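Local coordinates for protein VIN1 (Oscarella pearsei, PDB 6BFI) that probably binds actin filaments and may play a role in cell-cell adhesion, as a sponge homolog of vinculin, at residues V695-R700 with A730-E735; M702-K707 with I723-E728; A675-E680 with N802-V807; E656-P661 with P669-A674. One frame throughout, in Å; residues are numbered along the deposited sequence.

In the fold
Followed from the N terminus, the chain reaches these four contacts only in its last quarter, all in a cluster of helices consistent with the tail bundle of the vinculin family. Contact 4 comes first: it closes the short non-helical loop between helix 649-659 and helix 669-682, and is complete before the others begin. Contact 3 then opens on helix 669-682 and is closed far later by helix 786-817. Nested within that long excursion is contact 1, which pairs helix 690-710 with helix 718-745, and inside it contact 2, which pairs the same helices nearer their connection. None of the four cross. The Met804 methyl packs on both Met702 and Ala699, joining contacts 1, 2 and 3.

Contact 1 of 4, residues V695-R700 with A730-E735; sequences VKQMAR and ALNAQE
Gln697 makes the first touch, laying CG 3.5 Å from ND2 of Asn732 while the two side chains cross at about a right angle. Their amide planes are 31° apart, yet no hydrogen bond joins them. The carboxamide of Gln697 turns back to its own helix instead, where OE1 accepts from Arg700 NH1 at 3.0 Å in the carbonyl plane; Arg700 also pairs with Glu655 of helix 649-659. Next comes Met698, whose CG stands anti to the backbone N (chi1 -170°), extending the chain across the gap until the bend at its last torsion. That bend sets CE 3.5 Å from Asn732 O, with Asn732 CB at 3.7 Å and the backbone N of Ala733 at 3.6 Å. The sulfur behind this methyl packs on Val807 of helix 786-817, which links the pair to the rest of the bundle. The two segments run nearly antiparallel, at 163°, with axes 9.9 Å apart. Although an asparagine and a glutamine meet here, the chemistry is that of van der Waals packing: methyl and methylene groups lie against an amide and a helix backbone, implying that the helices are held here by fit and burial, not by directed polar bonds.

Contact 2 of 4, residues M702-K707 with I723-E728; sequences MAMMSK and IRMAKE
Met705 and Met725 face each other across an antiparallel helical hairpin, formed by consecutive helices of the bundle whose segments here run at 159° with axes 9.3 Å apart. The tight part is almost wholly methionine and alanine. Met725 rests CG against Met705, 3.8 Å from its backbone N and 3.9 Å from its CB. Two successive bends, the first at chi2 (53°), then turn its methyl aside, across the line of the partner helix, so that CE reaches Met704 CB at 3.7 Å. Met705 answers from the other helix: its chain stays extended as far as the sulfur and turns only there, bringing CE 3.5 Å from Ala726 CA and 3.6 Å from Ala726 CB. The small alanine lets a methyl come right up to the helix backbone. Putting an alanine in place of Met725 would probably leave Met704 CB and Met705 CB without their apolar neighbour and open a gap between the two helices. Beyond this buried seam, Met705 and Ala726 continue onto helix 763-778, and Met704 onto helix 649-659.

The more solvent-facing side is built differently. Arg724 and Glu728, both partly exposed, make no contact with segment 702-707; besides their bridge within one helix, Glu728 pairs with Lys701 of the partner helix, and Arg724 with Asp721 and with Glu650 of helix 649-659. In that bridge, Arg724 NH1 meets Glu728 OE1 at 3.2 Å on its syn side, 22° out of the carboxylate plane.

Contact 3 of 4, residues A675-E680 with N802-V807; sequences ASVFRE and NLMRTV
Val677 pushes its CG2 methyl into the curve of the Met804 side chain, and these two residues supply most of the surface buried here. CG2 lies 3.6 Å from Met804 CB and 3.8 Å from its SD, and comes still closer, 3.2 Å, to the backbone O of Met804. The methionine bends at both outer torsions, with chi2 at -34°, off the staggered position, and this folded shape brings CE 3.8 Å from Val677 CB; the thioether chain crosses Val677 at about a right angle and bends round its CG2 branch. The same methyl packs on Ala674, Ala699 and Met702, placing Met804 where helix 669-682, helix 690-710 and helix 786-817 converge. An alanine at Met804 would keep the CB touch but would probably open a gap beside Val677 and leave those three residues without their common filler. Val807, one turn further on, plays a smaller role: its CG1 meets Val677 CG1 at 4.2 Å, extending the apolar seam along the helix.

On another side of helix 802-807, Thr806 OG1 bonds back to Asn802 O at 2.9 Å, from the opposite face of that carbonyl to Thr806 N. Glu680 adds a charged tie between the same two helices through Arg812. Apolar packing of two helices far apart in sequence, running in broadly the same sense, builds the core of a helical bundle here, consistent with the vinculin-type tail.

Contact 4 of 4, residues E656-P661 with P669-A674; sequences EMLRAP and PIHHAA
Ala660 N is shared between two carbonyls at the end of a helix, Glu656 O at 2.9 Å and, weakly, Met657 O at 3.3 Å; the second of these is also the carbonyl that faces the edge of the His671 ring. His671 NE2 lies 3.7 Å from Met657 O, near the plane of the imidazole, but the two are not hydrogen-bonded. The backbone of Met657 thus lines the rim of the ring, and its CB, 3.8 Å from the same NE2, completes that edge contact.

Leu658 approaches from a different direction. Its CD2 methyl sits over one face of the imidazole in a CH-pi contact, 4.1 Å from the ring centroid and 28° off the normal, with CE1 the nearest ring atom at 3.7 Å. His671 reaches both because its CG is anti to the backbone N (chi1 -172°), which extends the ring from helix 669-682 across to the helix that has just ended. The same Leu658 methyl passes 4.3 Å from the backbone C of Ala674, one turn along, so a single leucine branch covers both ring and helix backbone. This joint of two consecutive helices, a helix-loop-helix within the bundle, therefore rests on shape and on one ring flanked at edge and face, with no direct hydrogen bond between the segments.

Around it, the connecting loop is tied down by His672 NE2, which bonds to Pro663 O. Met657 and His671 pack against Met704 and Ser706 of helix 690-710, while Ile670 meets Val797 of helix 786-817.

Contact 1 of 4, residues V695-R700 with A730-E735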
loop_
_atom_site.group_PDB
_atom_site.type_symbol
_atom_site.label_atom_id
_atom_site.label_comp_id
_atom_site.label_asym_id
_atom_site.label_seq_id
_atom_site.Cartn_x
_atom_site.Cartn_y
_atom_site.Cartn_z
ATOM N N VAL A 695 -19.498 1.008 14.350
ATOM C CA VAL A 695 -18.193 1.542 14.723
ATOM C C VAL A 695 -18.261 2.245 16.074
ATOM O O VAL A 695 -17.362 2.095 16.910
ATOM C CB VAL A 695 -17.666 2.473 13.619
ATOM C CG1 VAL A 695 -16.433 3.183 14.096
ATOM C CG2 VAL A 695 -17.357 1.675 12.363
ATOM N N LYS A 696 -19.320 3.023 16.313
ATOM C CA LYS A 696 -19.481 3.668 17.614
ATOM C C LYS A 696 -19.604 2.631 18.723
ATOM O O LYS A 696 -18.953 2.742 19.770
ATOM C CB LYS A 696 -20.701 4.589 17.599
ATOM C CG LYS A 696 -20.384 6.045 17.307
ATOM C CD LYS A 696 -21.647 6.889 17.336
ATOM C CE LYS A 696 -21.332 8.367 17.216
ATOM N NZ LYS A 696 -22.566 9.204 17.199
ATOM N N GLN A 697 -20.438 1.609 18.505
ATOM C CA GLN A 697 -20.561 0.534 19.487
ATOM C C GLN A 697 -19.213 -0.128 19.750
ATOM O O GLN A 697 -18.864 -0.414 20.904
ATOM C CB GLN A 697 -21.584 -0.494 19.002
ATOM C CG GLN A 697 -21.906 -1.597 19.999
ATOM C CD GLN A 697 -22.970 -1.197 21.008
ATOM O OE1 GLN A 697 -23.139 -0.017 21.324
ATOM N NE2 GLN A 697 -23.701 -2.183 21.513
ATOM N N MET A 698 -18.433 -0.362 18.691
ATOM C CA MET A 698 -17.119 -0.973 18.856
ATOM C C MET A 698 -16.190 -0.078 19.667
ATOM O O MET A 698 -15.389 -0.568 20.472
ATOM C CB MET A 698 -16.513 -1.283 17.488
ATOM C CG MET A 698 -15.257 -2.135 17.541
ATOM S SD MET A 698 -14.669 -2.594 15.899
ATOM C CE MET A 698 -16.190 -3.170 15.149
ATOM N N ALA A 699 -16.283 1.239 19.468
ATOM C CA ALA A 699 -15.478 2.165 20.259
ATOM C C ALA A 699 -15.862 2.101 21.733
ATOM O O ALA A 699 -14.990 2.041 22.610
ATOM C CB ALA A 699 -15.630 3.587 19.722
ATOM N N ARG A 700 -17.167 2.114 22.023
ATOM C CA ARG A 700 -17.626 1.978 23.404
ATOM C C ARG A 700 -17.076 0.706 24.038
ATOM O O ARG A 700 -16.497 0.736 25.134
ATOM C CB ARG A 700 -19.156 1.980 23.449
ATOM C CG ARG A 700 -19.818 3.209 22.843
ATOM C CD ARG A 700 -21.335 3.100 22.918
ATOM N NE ARG A 700 -22.007 4.180 22.199
ATOM C CZ ARG A 700 -22.682 4.023 21.065
ATOM N NH1 ARG A 700 -22.790 2.823 20.511
ATOM N NH2 ARG A 700 -23.260 5.067 20.486
ATOM N N ALA A 730 -14.763 -8.774 18.984
ATOM C CA ALA A 730 -14.483 -9.637 17.841
ATOM C C ALA A 730 -15.730 -9.838 16.988
ATOM O O ALA A 730 -15.674 -9.754 15.755
ATOM C CB ALA A 730 -13.932 -10.980 18.320
ATOM N N LEU A 731 -16.870 -10.104 17.631
ATOM C CA LEU A 731 -18.113 -10.275 16.883
ATOM C C LEU A 731 -18.508 -8.986 16.168
ATOM O O LEU A 731 -18.956 -9.014 15.011
ATOM C CB LEU A 731 -19.223 -10.739 17.825
ATOM C CG LEU A 731 -20.558 -11.140 17.196
ATOM C CD1 LEU A 731 -20.351 -12.203 16.130
ATOM C CD2 LEU A 731 -21.518 -11.634 18.268
ATOM N N ASN A 732 -18.337 -7.844 16.841
ATOM C CA ASN A 732 -18.589 -6.561 16.191
ATOM C C ASN A 732 -17.697 -6.375 14.970
ATOM O O ASN A 732 -18.145 -5.858 13.940
ATOM C CB ASN A 732 -18.382 -5.418 17.184
ATOM C CG ASN A 732 -19.687 -4.882 17.733
ATOM O OD1 ASN A 732 -20.714 -5.561 17.703
ATOM N ND2 ASN A 732 -19.656 -3.653 18.235
ATOM N N ALA A 733 -16.432 -6.792 15.066
ATOM C CA ALA A 733 -15.540 -6.712 13.914
ATOM C C ALA A 733 -15.991 -7.635 12.790
ATOM O O ALA A 733 -15.835 -7.293 11.611
ATOM C CB ALA A 733 -14.110 -7.047 14.333
ATOM N N GLN A 734 -16.552 -8.798 13.129
ATOM C CA GLN A 734 -17.121 -9.670 12.105
ATOM C C GLN A 734 -18.243 -8.963 11.356
ATOM O O GLN A 734 -18.246 -8.911 10.118
ATOM C CB GLN A 734 -17.636 -10.965 12.734
ATOM C CG GLN A 734 -16.571 -11.817 13.404
ATOM C CD GLN A 734 -17.135 -13.116 13.955
ATOM O OE1 GLN A 734 -18.313 -13.425 13.767
ATOM N NE2 GLN A 734 -16.295 -13.883 14.640
ATOM N N GLU A 735 -19.208 -8.407 12.095
ATOM C CA GLU A 735 -20.321 -7.718 11.447
ATOM C C GLU A 735 -19.836 -6.531 10.621
ATOM O O GLU A 735 -20.344 -6.279 9.519
ATOM C CB GLU A 735 -21.341 -7.273 12.495
ATOM C CG GLU A 735 -22.114 -8.423 13.118
ATOM C CD GLU A 735 -22.924 -7.999 14.327
ATOM O OE1 GLU A 735 -22.567 -6.981 14.955
ATOM O OE2 GLU A 735 -23.917 -8.685 14.649
#

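Contact 2 of 4, residues M702-K707 with I723-E728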
loop_
_atom_site.group_PDB
_atom_site.type_symbol
_atom_site.label_atom_id
_atom_site.label_comp_id
_atom_site.label_asym_id
_atom_site.label_seq_id
_atom_site.Cartn_x
_atom_site.Cartn_y
_atom_site.Cartn_z
ATOM N N MET A 702 -14.486 -1.024 23.198
ATOM C CA MET A 702 -13.035 -0.970 23.360
ATOM C C MET A 702 -12.643 -0.117 24.561
ATOM O O MET A 702 -11.671 -0.432 25.263
ATOM C CB MET A 702 -12.382 -0.441 22.082
ATOM C CG MET A 702 -10.861 -0.474 22.102
ATOM S SD MET A 702 -10.158 -2.142 22.050
ATOM C CE MET A 702 -10.553 -2.630 20.370
ATOM N N ALA A 703 -13.387 0.965 24.815
ATOM C CA ALA A 703 -13.158 1.750 26.024
ATOM C C ALA A 703 -13.434 0.922 27.274
ATOM O O ALA A 703 -12.681 0.992 28.259
ATOM C CB ALA A 703 -14.029 3.007 26.011
ATOM N N MET A 704 -14.509 0.126 27.253
ATOM C CA MET A 704 -14.769 -0.774 28.371
ATOM C C MET A 704 -13.618 -1.751 28.568
ATOM O O MET A 704 -13.227 -2.041 29.708
ATOM C CB MET A 704 -16.082 -1.525 28.158
ATOM C CG MET A 704 -17.298 -0.622 28.086
ATOM S SD MET A 704 -17.336 0.568 29.438
ATOM C CE MET A 704 -17.478 -0.513 30.858
ATOM N N MET A 705 -13.054 -2.266 27.469
ATOM C CA MET A 705 -11.892 -3.143 27.585
ATOM C C MET A 705 -10.736 -2.422 28.262
ATOM O O MET A 705 -10.087 -2.975 29.156
ATOM C CB MET A 705 -11.453 -3.665 26.216
ATOM C CG MET A 705 -10.094 -4.368 26.288
ATOM S SD MET A 705 -9.452 -5.067 24.754
ATOM C CE MET A 705 -10.714 -6.274 24.388
ATOM N N SER A 706 -10.460 -1.184 27.843
ATOM C CA SER A 706 -9.419 -0.399 28.498
ATOM C C SER A 706 -9.643 -0.347 30.004
ATOM O O SER A 706 -8.728 -0.618 30.797
ATOM C CB SER A 706 -9.381 1.012 27.910
ATOM O OG SER A 706 -8.494 1.845 28.638
ATOM N N LYS A 707 -10.874 -0.023 30.414
ATOM C CA LYS A 707 -11.191 0.026 31.839
ATOM C C LYS A 707 -10.951 -1.320 32.513
ATOM O O LYS A 707 -10.491 -1.376 33.660
ATOM C CB LYS A 707 -12.639 0.477 32.036
ATOM C CG LYS A 707 -13.122 0.434 33.478
ATOM C CD LYS A 707 -14.495 1.070 33.615
ATOM C CE LYS A 707 -15.055 0.887 35.015
ATOM N NZ LYS A 707 -15.306 -0.549 35.325
ATOM N N ILE A 723 -12.363 -10.738 29.045
ATOM C CA ILE A 723 -12.492 -11.782 28.031
ATOM C C ILE A 723 -13.788 -11.610 27.247
ATOM O O ILE A 723 -13.792 -11.596 26.006
ATOM C CB ILE A 723 -12.410 -13.172 28.688
ATOM C CG1 ILE A 723 -11.050 -13.358 29.363
ATOM C CG2 ILE A 723 -12.673 -14.262 27.665
ATOM C CD1 ILE A 723 -10.913 -14.664 30.118
ATOM N N ARG A 724 -14.908 -11.475 27.964
ATOM C CA ARG A 724 -16.200 -11.287 27.312
ATOM C C ARG A 724 -16.198 -10.046 26.431
ATOM O O ARG A 724 -16.736 -10.064 25.317
ATOM C CB ARG A 724 -17.302 -11.194 28.369
ATOM C CG ARG A 724 -18.669 -10.839 27.822
ATOM C CD ARG A 724 -19.686 -10.726 28.945
ATOM N NE ARG A 724 -19.256 -9.782 29.972
ATOM C CZ ARG A 724 -19.460 -8.470 29.912
ATOM N NH1 ARG A 724 -20.088 -7.943 28.868
ATOM N NH2 ARG A 724 -19.035 -7.684 30.892
ATOM N N MET A 725 -15.588 -8.959 26.910
ATOM C CA MET A 725 -15.522 -7.740 26.111
ATOM C C MET A 725 -14.709 -7.960 24.840
ATOM O O MET A 725 -15.076 -7.464 23.767
ATOM C CB MET A 725 -14.930 -6.603 26.941
ATOM C CG MET A 725 -15.007 -5.252 26.259
ATOM S SD MET A 725 -16.690 -4.870 25.738
ATOM C CE MET A 725 -17.533 -4.820 27.315
ATOM N N ALA A 726 -13.607 -8.708 24.938
ATOM C CA ALA A 726 -12.820 -9.021 23.749
ATOM C C ALA A 726 -13.634 -9.818 22.743
ATOM O O ALA A 726 -13.579 -9.548 21.536
ATOM C CB ALA A 726 -11.557 -9.786 24.136
ATOM N N LYS A 727 -14.399 -10.804 23.218
ATOM C CA LYS A 727 -15.220 -11.590 22.302
ATOM C C LYS A 727 -16.302 -10.731 21.652
ATOM O O LYS A 727 -16.597 -10.885 20.458
ATOM C CB LYS A 727 -15.834 -12.781 23.039
ATOM C CG LYS A 727 -14.801 -13.762 23.572
ATOM C CD LYS A 727 -15.408 -15.135 23.827
ATOM C CE LYS A 727 -15.461 -15.461 25.311
ATOM N NZ LYS A 727 -16.064 -16.802 25.553
ATOM N N GLU A 728 -16.894 -9.810 22.418
ATOM C CA GLU A 728 -17.902 -8.919 21.849
ATOM C C GLU A 728 -17.297 -8.004 20.790
ATOM O O GLU A 728 -17.910 -7.767 19.739
ATOM C CB GLU A 728 -18.567 -8.104 22.959
ATOM C CG GLU A 728 -19.742 -8.818 23.617
ATOM C CD GLU A 728 -20.123 -8.223 24.960
ATOM O OE1 GLU A 728 -20.492 -8.998 25.868
ATOM O OE2 GLU A 728 -20.050 -6.986 25.112
#

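Contact 3 of 4, residues A675-E680 with N802-V807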
loop_
_atom_site.group_PDB
_atom_site.type_symbol
_atom_site.label_atom_id
_atom_site.label_comp_id
_atom_site.label_asym_id
_atom_site.label_seq_id
_atom_site.Cartn_x
_atom_site.Cartn_y
_atom_site.Cartn_z
ATOM N N ALA A 675 -11.153 6.423 21.550
ATOM C CA ALA A 675 -11.660 7.787 21.454
ATOM C C ALA A 675 -11.406 8.395 20.084
ATOM O O ALA A 675 -12.238 9.167 19.595
ATOM C CB ALA A 675 -11.028 8.664 22.535
ATOM N N SER A 676 -10.280 8.060 19.449
ATOM C CA SER A 676 -10.060 8.510 18.079
ATOM C C SER A 676 -11.069 7.881 17.131
ATOM O O SER A 676 -11.568 8.547 16.217
ATOM C CB SER A 676 -8.633 8.186 17.635
ATOM O OG SER A 676 -8.445 6.788 17.507
ATOM N N VAL A 677 -11.391 6.602 17.333
ATOM C CA VAL A 677 -12.394 5.962 16.483
ATOM C C VAL A 677 -13.770 6.573 16.729
ATOM O O VAL A 677 -14.473 6.969 15.787
ATOM C CB VAL A 677 -12.403 4.442 16.713
ATOM C CG1 VAL A 677 -13.650 3.830 16.120
ATOM C CG2 VAL A 677 -11.170 3.820 16.100
ATOM N N PHE A 678 -14.177 6.653 18.000
ATOM C CA PHE A 678 -15.473 7.229 18.342
ATOM C C PHE A 678 -15.604 8.647 17.805
ATOM O O PHE A 678 -16.677 9.048 17.343
ATOM C CB PHE A 678 -15.670 7.210 19.859
ATOM C CG PHE A 678 -16.978 7.797 20.311
ATOM C CD1 PHE A 678 -18.116 7.012 20.377
ATOM C CD2 PHE A 678 -17.068 9.130 20.675
ATOM C CE1 PHE A 678 -19.322 7.549 20.792
ATOM C CE2 PHE A 678 -18.269 9.671 21.090
ATOM C CZ PHE A 678 -19.397 8.877 21.149
ATOM N N ARG A 679 -14.519 9.420 17.852
ATOM C CA ARG A 679 -14.568 10.786 17.348
ATOM C C ARG A 679 -14.613 10.820 15.829
ATOM O O ARG A 679 -15.243 11.711 15.250
ATOM C CB ARG A 679 -13.368 11.572 17.867
ATOM C CG ARG A 679 -13.540 13.071 17.805
ATOM C CD ARG A 679 -12.614 13.762 18.790
ATOM N NE ARG A 679 -12.846 13.327 20.168
ATOM C CZ ARG A 679 -12.057 12.486 20.833
ATOM N NH1 ARG A 679 -10.977 11.987 20.247
ATOM N NH2 ARG A 679 -12.347 12.145 22.082
ATOM N N GLU A 680 -13.955 9.865 15.165
ATOM C CA GLU A 680 -14.051 9.791 13.711
ATOM C C GLU A 680 -15.478 9.490 13.271
ATOM O O GLU A 680 -15.988 10.101 12.325
ATOM C CB GLU A 680 -13.088 8.732 13.170
ATOM C CG GLU A 680 -13.121 8.569 11.656
ATOM C CD GLU A 680 -12.567 9.776 10.924
ATOM O OE1 GLU A 680 -11.734 10.500 11.511
ATOM O OE2 GLU A 680 -12.968 10.004 9.762
ATOM N N ASN A 802 -3.863 -1.217 16.808
ATOM C CA ASN A 802 -3.904 -1.566 15.391
ATOM C C ASN A 802 -5.337 -1.781 14.913
ATOM O O ASN A 802 -5.712 -1.332 13.820
ATOM C CB ASN A 802 -3.053 -2.807 15.138
ATOM C CG ASN A 802 -3.182 -3.318 13.722
ATOM O OD1 ASN A 802 -3.526 -4.477 13.500
ATOM N ND2 ASN A 802 -2.915 -2.452 12.754
ATOM N N LEU A 803 -6.159 -2.454 15.724
ATOM C CA LEU A 803 -7.557 -2.660 15.351
ATOM C C LEU A 803 -8.297 -1.336 15.206
ATOM O O LEU A 803 -9.070 -1.151 14.260
ATOM C CB LEU A 803 -8.262 -3.543 16.380
ATOM C CG LEU A 803 -9.750 -3.778 16.099
ATOM C CD1 LEU A 803 -9.945 -4.436 14.739
ATOM C CD2 LEU A 803 -10.391 -4.610 17.199
ATOM N N MET A 804 -8.075 -0.401 16.133
ATOM C CA MET A 804 -8.782 0.875 16.057
ATOM C C MET A 804 -8.339 1.692 14.847
ATOM O O MET A 804 -9.178 2.278 14.149
ATOM C CB MET A 804 -8.588 1.659 17.354
ATOM C CG MET A 804 -9.424 1.117 18.507
ATOM S SD MET A 804 -11.012 0.468 17.929
ATOM C CE MET A 804 -12.161 1.362 18.958
ATOM N N ARG A 805 -7.030 1.740 14.575
ATOM C CA ARG A 805 -6.551 2.389 13.357
ATOM C C ARG A 805 -7.218 1.791 12.125
ATOM O O ARG A 805 -7.695 2.516 11.239
ATOM C CB ARG A 805 -5.031 2.264 13.250
ATOM C CG ARG A 805 -4.256 3.140 14.212
ATOM C CD ARG A 805 -2.783 3.183 13.835
ATOM N NE ARG A 805 -2.181 1.853 13.836
ATOM C CZ ARG A 805 -1.545 1.322 14.875
ATOM N NH1 ARG A 805 -1.422 2.010 16.001
ATOM N NH2 ARG A 805 -1.030 0.104 14.786
ATOM N N THR A 806 -7.277 0.459 12.068
ATOM C CA THR A 806 -7.890 -0.206 10.924
ATOM C C THR A 806 -9.362 0.170 10.782
ATOM O O THR A 806 -9.826 0.463 9.675
ATOM C CB THR A 806 -7.726 -1.719 11.056
ATOM O OG1 THR A 806 -6.332 -2.040 11.115
ATOM C CG2 THR A 806 -8.353 -2.431 9.870
ATOM N N VAL A 807 -10.108 0.179 11.891
ATOM C CA VAL A 807 -11.533 0.502 11.826
ATOM C C VAL A 807 -11.741 1.937 11.356
ATOM O O VAL A 807 -12.637 2.219 10.550
ATOM C CB VAL A 807 -12.202 0.251 13.191
ATOM C CG1 VAL A 807 -13.636 0.769 13.188
ATOM C CG2 VAL A 807 -12.174 -1.231 13.533
#

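Contact 4 of 4, residues E656-P661 with P669-A674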
loop_
_atom_site.group_PDB
_atom_site.type_symbol
_atom_site.label_atom_id
_atom_site.label_comp_id
_atom_site.label_asym_id
_atom_site.label_seq_id
_atom_site.Cartn_x
_atom_site.Cartn_y
_atom_site.Cartn_z
ATOM N N GLU A 656 -20.440 7.914 28.363
ATOM C CA GLU A 656 -20.005 8.965 29.276
ATOM C C GLU A 656 -18.485 9.051 29.336
ATOM O O GLU A 656 -17.923 10.147 29.442
ATOM C CB GLU A 656 -20.583 8.733 30.670
ATOM C CG GLU A 656 -22.076 8.984 30.766
ATOM C CD GLU A 656 -22.546 9.107 32.199
ATOM O OE1 GLU A 656 -21.686 9.103 33.105
ATOM O OE2 GLU A 656 -23.771 9.212 32.419
ATOM N N MET A 657 -17.800 7.906 29.267
ATOM C CA MET A 657 -16.341 7.922 29.267
ATOM C C MET A 657 -15.798 8.578 28.004
ATOM O O MET A 657 -14.890 9.415 28.068
ATOM C CB MET A 657 -15.792 6.501 29.404
ATOM C CG MET A 657 -15.960 5.882 30.778
ATOM S SD MET A 657 -14.910 4.431 30.990
ATOM C CE MET A 657 -15.303 3.501 29.513
ATOM N N LEU A 658 -16.344 8.212 26.842
ATOM C CA LEU A 658 -15.821 8.712 25.577
ATOM C C LEU A 658 -16.217 10.154 25.296
ATOM O O LEU A 658 -15.609 10.788 24.428
ATOM C CB LEU A 658 -16.278 7.814 24.427
ATOM C CG LEU A 658 -15.589 6.448 24.375
ATOM C CD1 LEU A 658 -16.059 5.645 23.172
ATOM C CD2 LEU A 658 -14.077 6.616 24.355
ATOM N N ARG A 659 -17.219 10.686 25.996
ATOM C CA ARG A 659 -17.562 12.094 25.872
ATOM C C ARG A 659 -17.010 12.941 27.010
ATOM O O ARG A 659 -17.053 14.173 26.923
ATOM C CB ARG A 659 -19.082 12.264 25.778
ATOM C CG ARG A 659 -19.664 11.588 24.547
ATOM C CD ARG A 659 -21.106 11.967 24.298
ATOM N NE ARG A 659 -21.598 11.365 23.063
ATOM C CZ ARG A 659 -21.419 11.889 21.854
ATOM N NH1 ARG A 659 -20.758 13.030 21.714
ATOM N NH2 ARG A 659 -21.901 11.270 20.785
ATOM N N ALA A 660 -16.499 12.316 28.066
ATOM C CA ALA A 660 -15.768 13.018 29.105
ATOM C C ALA A 660 -14.367 13.342 28.603
ATOM O O ALA A 660 -13.921 12.808 27.586
ATOM C CB ALA A 660 -15.717 12.163 30.370
ATOM N N PRO A 661 -13.650 14.237 29.286
ATOM C CA PRO A 661 -12.269 14.526 28.885
ATOM C C PRO A 661 -11.409 13.271 28.862
ATOM O O PRO A 661 -11.672 12.291 29.565
ATOM C CB PRO A 661 -11.792 15.514 29.955
ATOM C CG PRO A 661 -13.039 16.212 30.373
ATOM C CD PRO A 661 -14.130 15.180 30.313
ATOM N N PRO A 669 -3.922 3.909 26.905
ATOM C CA PRO A 669 -3.732 3.950 25.443
ATOM C C PRO A 669 -4.912 3.384 24.672
ATOM O O PRO A 669 -5.325 3.958 23.650
ATOM C CB PRO A 669 -2.462 3.111 25.231
ATOM C CG PRO A 669 -1.798 3.044 26.572
ATOM C CD PRO A 669 -2.909 3.071 27.570
ATOM N N ILE A 670 -5.464 2.262 25.140
ATOM C CA ILE A 670 -6.627 1.667 24.488
ATOM C C ILE A 670 -7.782 2.658 24.458
ATOM O O ILE A 670 -8.477 2.796 23.443
ATOM C CB ILE A 670 -7.020 0.360 25.198
ATOM C CG1 ILE A 670 -5.858 -0.637 25.172
ATOM C CG2 ILE A 670 -8.252 -0.249 24.557
ATOM C CD1 ILE A 670 -6.137 -1.922 25.927
ATOM N N HIS A 671 -7.998 3.372 25.568
ATOM C CA HIS A 671 -9.073 4.356 25.622
ATOM C C HIS A 671 -8.833 5.488 24.634
ATOM O O HIS A 671 -9.777 5.993 24.021
ATOM C CB HIS A 671 -9.211 4.906 27.042
ATOM C CG HIS A 671 -10.407 5.784 27.239
ATOM N ND1 HIS A 671 -10.501 7.049 26.699
ATOM C CD2 HIS A 671 -11.558 5.581 27.921
ATOM C CE1 HIS A 671 -11.659 7.585 27.038
ATOM N NE2 HIS A 671 -12.320 6.715 27.780
ATOM N N HIS A 672 -7.577 5.905 24.467
ATOM C CA HIS A 672 -7.278 6.950 23.494
ATOM C C HIS A 672 -7.575 6.488 22.073
ATOM O O HIS A 672 -8.169 7.236 21.286
ATOM C CB HIS A 672 -5.821 7.390 23.624
ATOM C CG HIS A 672 -5.582 8.366 24.733
ATOM N ND1 HIS A 672 -5.344 9.705 24.506
ATOM C CD2 HIS A 672 -5.549 8.202 26.076
ATOM C CE1 HIS A 672 -5.170 10.321 25.661
ATOM N NE2 HIS A 672 -5.290 9.432 26.630
ATOM N N ALA A 673 -7.179 5.259 21.723
ATOM C CA ALA A 673 -7.469 4.753 20.382
ATOM C C ALA A 673 -8.973 4.644 20.150
ATOM O O ALA A 673 -9.493 5.056 19.102
ATOM C CB ALA A 673 -6.787 3.400 20.172
ATOM N N ALA A 674 -9.691 4.097 21.135
ATOM C CA ALA A 674 -11.146 4.027 21.047
ATOM C C ALA A 674 -11.771 5.411 20.937
ATOM O O ALA A 674 -12.816 5.570 20.296
ATOM C CB ALA A 674 -11.712 3.277 22.254
#